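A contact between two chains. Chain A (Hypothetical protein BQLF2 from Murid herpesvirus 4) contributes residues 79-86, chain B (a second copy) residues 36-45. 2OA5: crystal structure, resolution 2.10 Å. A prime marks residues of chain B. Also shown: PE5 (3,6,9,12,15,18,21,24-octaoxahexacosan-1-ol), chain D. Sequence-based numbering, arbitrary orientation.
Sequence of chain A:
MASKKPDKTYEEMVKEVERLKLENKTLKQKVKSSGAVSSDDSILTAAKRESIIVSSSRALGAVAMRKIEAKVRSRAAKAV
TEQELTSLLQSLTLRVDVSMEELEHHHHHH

Chain A (79-86) AVTEQELT
Chain B (36-45) AVSSDDSILT

A helix that begins at a chain interface can use the residues around its first turn both to cap itself and to bind a neighbour, and this contact between two copies of BQLF2 is a compact example. In chain A, Ala79 (phi/psi -72/134), Val80 (-115/-35) and Thr81 (-102/165) lead into a helix that starts at Glu82 and continues past Thr86. Its first turn is closed by Leu85 N to Thr81 O (2.8 Å) and Thr86 N to Glu82 O (2.7 Å). Chain B has no regular helix or strand. A type I turn from Ser38′ to Asp41′, closed by Asp41′ N to Ser38′ O at 2.6 Å, leads into an extended run: Ser42′ (-165/153), Ile43′ (-84/135) and Leu44′ (-68/131).

The backbones meet in a single beta bridge, with Thr81 CA 4.3 Å from Ile43′ CA. Two hydrogen bonds flank this pair: Leu44′ N donates to Val80 O (2.8 Å, 167°), and Glu82 N donates to Ser42′ O (3.1 Å, 153°). The chains run antiparallel, so Gln83 CA lies nearest Asp41′ CA, at 6.3 Å. The second bond occupies a first-turn amide, which has no acceptor from a preceding helical turn.

Thr81, chi1 p, is the N-cap: its OG1 accepts from Glu84 N at 3.1 Å and donates to Asp41′ OD2 at 2.9 Å, although the position of OG1 is less certain than most. The Glu84 side chain folds back on the residues before the helix, its OE1 accepting from Val80 N (2.9 Å) and Thr81 N (2.8 Å). Asp41′ (chi1 t, chi2 -16°) thus reaches across with OD2, while OD1 accepts from Ser42′ N at a very short 2.3 Å. Gln83, with chi1 and chi2 both m, packs along this carboxylate, CG 3.1 Å from Asp41′ CG.

Leu44′ gives up the largest area to the other stretch. Its chi1 of -120° and chi2 of 34° lie between wells; the CA-to-CB bond points sideways, but the end of the side chain comes nearer. CD2 meets Leu85 CD2 (chi1 t, chi2 p) at 3.5 Å, and CD1 approaches Glu82 CG to 3.1 Å. Val80 (chi1 t) adds an apolar contact, CG1 to Ile43′ CG1 at 3.9 Å.

Glu82 (chi1 m, chi2 t) extends its carboxylate to a bridging water, which donates to Glu82 OE2 (2.6 Å) and Ile43′ O (3.0 Å) and accepts from Thr45′ N (3.2 Å). The PE5 molecule lies beside chain B, its C1 3.6 Å from Ile43′ O.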

# COMPACT_ATOMS: atom_id res chain seq x y z
N ALA A 79 -12.81 -19.47 -2.26
CA ALA A 79 -13.79 -20.07 -1.35
C ALA A 79 -15.22 -19.69 -1.72
O ALA A 79 -15.50 -18.52 -1.99
CB ALA A 79 -13.49 -19.65 0.08
N VAL A 80 -16.12 -20.68 -1.74
CA VAL A 80 -17.53 -20.45 -2.06
C VAL A 80 -18.42 -20.74 -0.85
O VAL A 80 -19.44 -20.07 -0.66
CB VAL A 80 -17.98 -21.33 -3.27
CG1 VAL A 80 -19.49 -21.50 -3.28
CG2 VAL A 80 -17.57 -20.66 -4.56
N THR A 81 -18.05 -21.73 -0.05
CA THR A 81 -18.83 -22.07 1.15
C THR A 81 -18.19 -21.54 2.43
O THR A 81 -17.02 -21.15 2.44
CB THR A 81 -19.01 -23.62 1.31
OG1 THR A 81 -17.75 -24.24 1.56
CG2 THR A 81 -19.61 -24.23 0.06
N GLU A 82 -18.97 -21.53 3.51
CA GLU A 82 -18.53 -21.04 4.82
C GLU A 82 -17.40 -21.90 5.37
O GLU A 82 -16.34 -21.39 5.78
CB GLU A 82 -19.71 -21.05 5.79
CG GLU A 82 -20.92 -20.28 5.28
CD GLU A 82 -22.11 -20.33 6.22
OE1 GLU A 82 -22.07 -21.12 7.19
OE2 GLU A 82 -23.09 -19.59 5.99
N GLN A 83 -17.63 -23.21 5.39
CA GLN A 83 -16.65 -24.15 5.88
C GLN A 83 -15.39 -24.00 5.01
O GLN A 83 -14.26 -24.13 5.49
CB GLN A 83 -17.19 -25.59 5.76
CG GLN A 83 -18.64 -25.83 6.24
CD GLN A 83 -18.86 -25.59 7.73
OE1 GLN A 83 -17.98 -25.87 8.54
NE2 GLN A 83 -20.04 -25.10 8.09
N GLU A 84 -15.60 -23.70 3.73
CA GLU A 84 -14.50 -23.50 2.78
C GLU A 84 -13.68 -22.26 3.12
O GLU A 84 -12.45 -22.31 3.14
CB GLU A 84 -15.03 -23.38 1.35
CG GLU A 84 -15.00 -24.69 0.57
CD GLU A 84 -15.71 -24.58 -0.77
OE1 GLU A 84 -16.15 -23.47 -1.12
OE2 GLU A 84 -15.82 -25.61 -1.47
N LEU A 85 -14.37 -21.15 3.38
CA LEU A 85 -13.71 -19.89 3.71
C LEU A 85 -13.02 -20.03 5.07
O LEU A 85 -11.84 -19.70 5.22
CB LEU A 85 -14.73 -18.75 3.75
CG LEU A 85 -14.15 -17.37 4.06
CD1 LEU A 85 -13.04 -17.06 3.07
CD2 LEU A 85 -15.23 -16.31 3.97
N THR A 86 -13.78 -20.52 6.05
CA THR A 86 -13.29 -20.73 7.40
C THR A 86 -12.00 -21.54 7.43
O THR A 86 -11.03 -21.18 8.10
CB THR A 86 -14.36 -21.44 8.28
OG1 THR A 86 -15.28 -20.47 8.79
CG2 THR A 86 -13.72 -22.17 9.44
N ALA B 36 -24.81 -30.52 -4.28
CA ALA B 36 -23.41 -30.52 -3.87
C ALA B 36 -23.15 -29.45 -2.82
O ALA B 36 -22.00 -28.86 -2.86
CB ALA B 36 -22.50 -30.33 -5.07
N VAL B 37 -24.01 -29.29 -1.90
CA VAL B 37 -23.77 -28.40 -0.80
C VAL B 37 -24.26 -29.16 0.41
O VAL B 37 -25.46 -29.33 0.66
CB VAL B 37 -24.42 -26.99 -0.92
CG1 VAL B 37 -25.82 -26.96 -0.31
CG2 VAL B 37 -23.51 -25.97 -0.23
N SER B 38 -23.25 -29.69 1.07
CA SER B 38 -23.39 -30.45 2.28
C SER B 38 -24.40 -29.72 3.14
O SER B 38 -24.32 -28.50 3.32
CB SER B 38 -22.03 -30.49 2.96
OG SER B 38 -22.12 -31.03 4.25
N SER B 39 -25.38 -30.48 3.62
CA SER B 39 -26.42 -29.95 4.48
C SER B 39 -25.77 -29.27 5.67
O SER B 39 -26.29 -28.30 6.21
CB SER B 39 -27.30 -31.11 4.96
OG SER B 39 -27.97 -30.77 6.16
N ASP B 40 -24.62 -29.81 6.06
CA ASP B 40 -23.85 -29.27 7.18
C ASP B 40 -23.27 -27.91 6.80
O ASP B 40 -23.04 -27.05 7.65
CB ASP B 40 -22.71 -30.23 7.54
CG ASP B 40 -21.92 -29.78 8.76
OD1 ASP B 40 -22.52 -29.66 9.85
OD2 ASP B 40 -20.70 -29.54 8.62
N ASP B 41 -23.06 -27.72 5.50
CA ASP B 41 -22.47 -26.50 4.97
C ASP B 41 -23.47 -25.53 4.36
O ASP B 41 -24.69 -25.69 4.46
CB ASP B 41 -21.43 -26.86 3.90
CG ASP B 41 -20.40 -25.77 3.69
OD1 ASP B 41 -20.63 -24.62 4.14
OD2 ASP B 41 -19.36 -26.06 3.08
N SER B 42 -22.92 -24.50 3.72
CA SER B 42 -23.72 -23.49 3.09
C SER B 42 -22.89 -22.66 2.12
O SER B 42 -21.67 -22.53 2.26
CB SER B 42 -24.32 -22.57 4.15
OG SER B 42 -25.18 -21.61 3.56
N ILE B 43 -23.57 -22.11 1.12
CA ILE B 43 -22.93 -21.26 0.15
C ILE B 43 -22.93 -19.88 0.80
O ILE B 43 -23.92 -19.45 1.40
CB ILE B 43 -23.70 -21.25 -1.21
CG1 ILE B 43 -23.12 -22.30 -2.16
CG2 ILE B 43 -23.53 -19.90 -1.90
CD1 ILE B 43 -22.46 -23.47 -1.50
N LEU B 44 -21.78 -19.22 0.71
CA LEU B 44 -21.56 -17.91 1.29
C LEU B 44 -22.37 -16.79 0.64
O LEU B 44 -22.41 -16.68 -0.59
CB LEU B 44 -20.06 -17.58 1.17
CG LEU B 44 -19.14 -17.31 2.36
CD1 LEU B 44 -19.53 -18.14 3.54
CD2 LEU B 44 -17.71 -17.60 1.94
N THR B 45 -23.05 -15.99 1.46
CA THR B 45 -23.76 -14.83 0.95
C THR B 45 -22.65 -13.77 0.92
O THR B 45 -21.65 -13.90 1.62
CB THR B 45 -24.89 -14.34 1.91
OG1 THR B 45 -24.34 -14.06 3.20
CG2 THR B 45 -26.01 -15.38 2.03
C48 PE5 D . -28.92 -21.16 -0.06
C50 PE5 D . -28.38 -20.01 0.79
O1 PE5 D . -28.12 -18.89 -0.06
C1 PE5 D . -26.84 -19.03 -0.65
C2 PE5 D . -26.31 -17.63 -0.89
O2 PE5 D . -27.01 -17.09 -2.00
C3 PE5 D . -26.30 -17.41 -3.19
C4 PE5 D . -26.94 -16.70 -4.36
O3 PE5 D . -27.29 -17.67 -5.34
C5 PE5 D . -28.47 -17.26 -6.02
C6 PE5 D . -29.13 -18.46 -6.65
O4 PE5 D . -30.52 -18.47 -6.33
C7 PE5 D . -30.89 -19.76 -5.86
C8 PE5 D . -31.90 -20.38 -6.81
O5 PE5 D . -31.78 -21.80 -6.74
C9 PE5 D . -32.74 -22.31 -5.81
C10 PE5 D . -34.11 -22.45 -6.48
O6 PE5 D . -34.35 -23.80 -6.86
C11 PE5 D . -33.85 -24.02 -8.20
C12 PE5 D . -34.41 -25.32 -8.75
O7 PE5 D . -33.86 -25.59 -10.05
C13 PE5 D . -34.38 -24.65 -11.00
C14 PE5 D . -34.60 -25.33 -12.34
O8 PE5 D . -33.34 -25.74 -12.90
C15 PE5 D . -32.27 -25.02 -12.29
C16 PE5 D . -30.95 -25.69 -12.64
O52 PE5 D . -30.59 -25.34 -13.98
O HOH W 1 -23.18 -18.00 3.90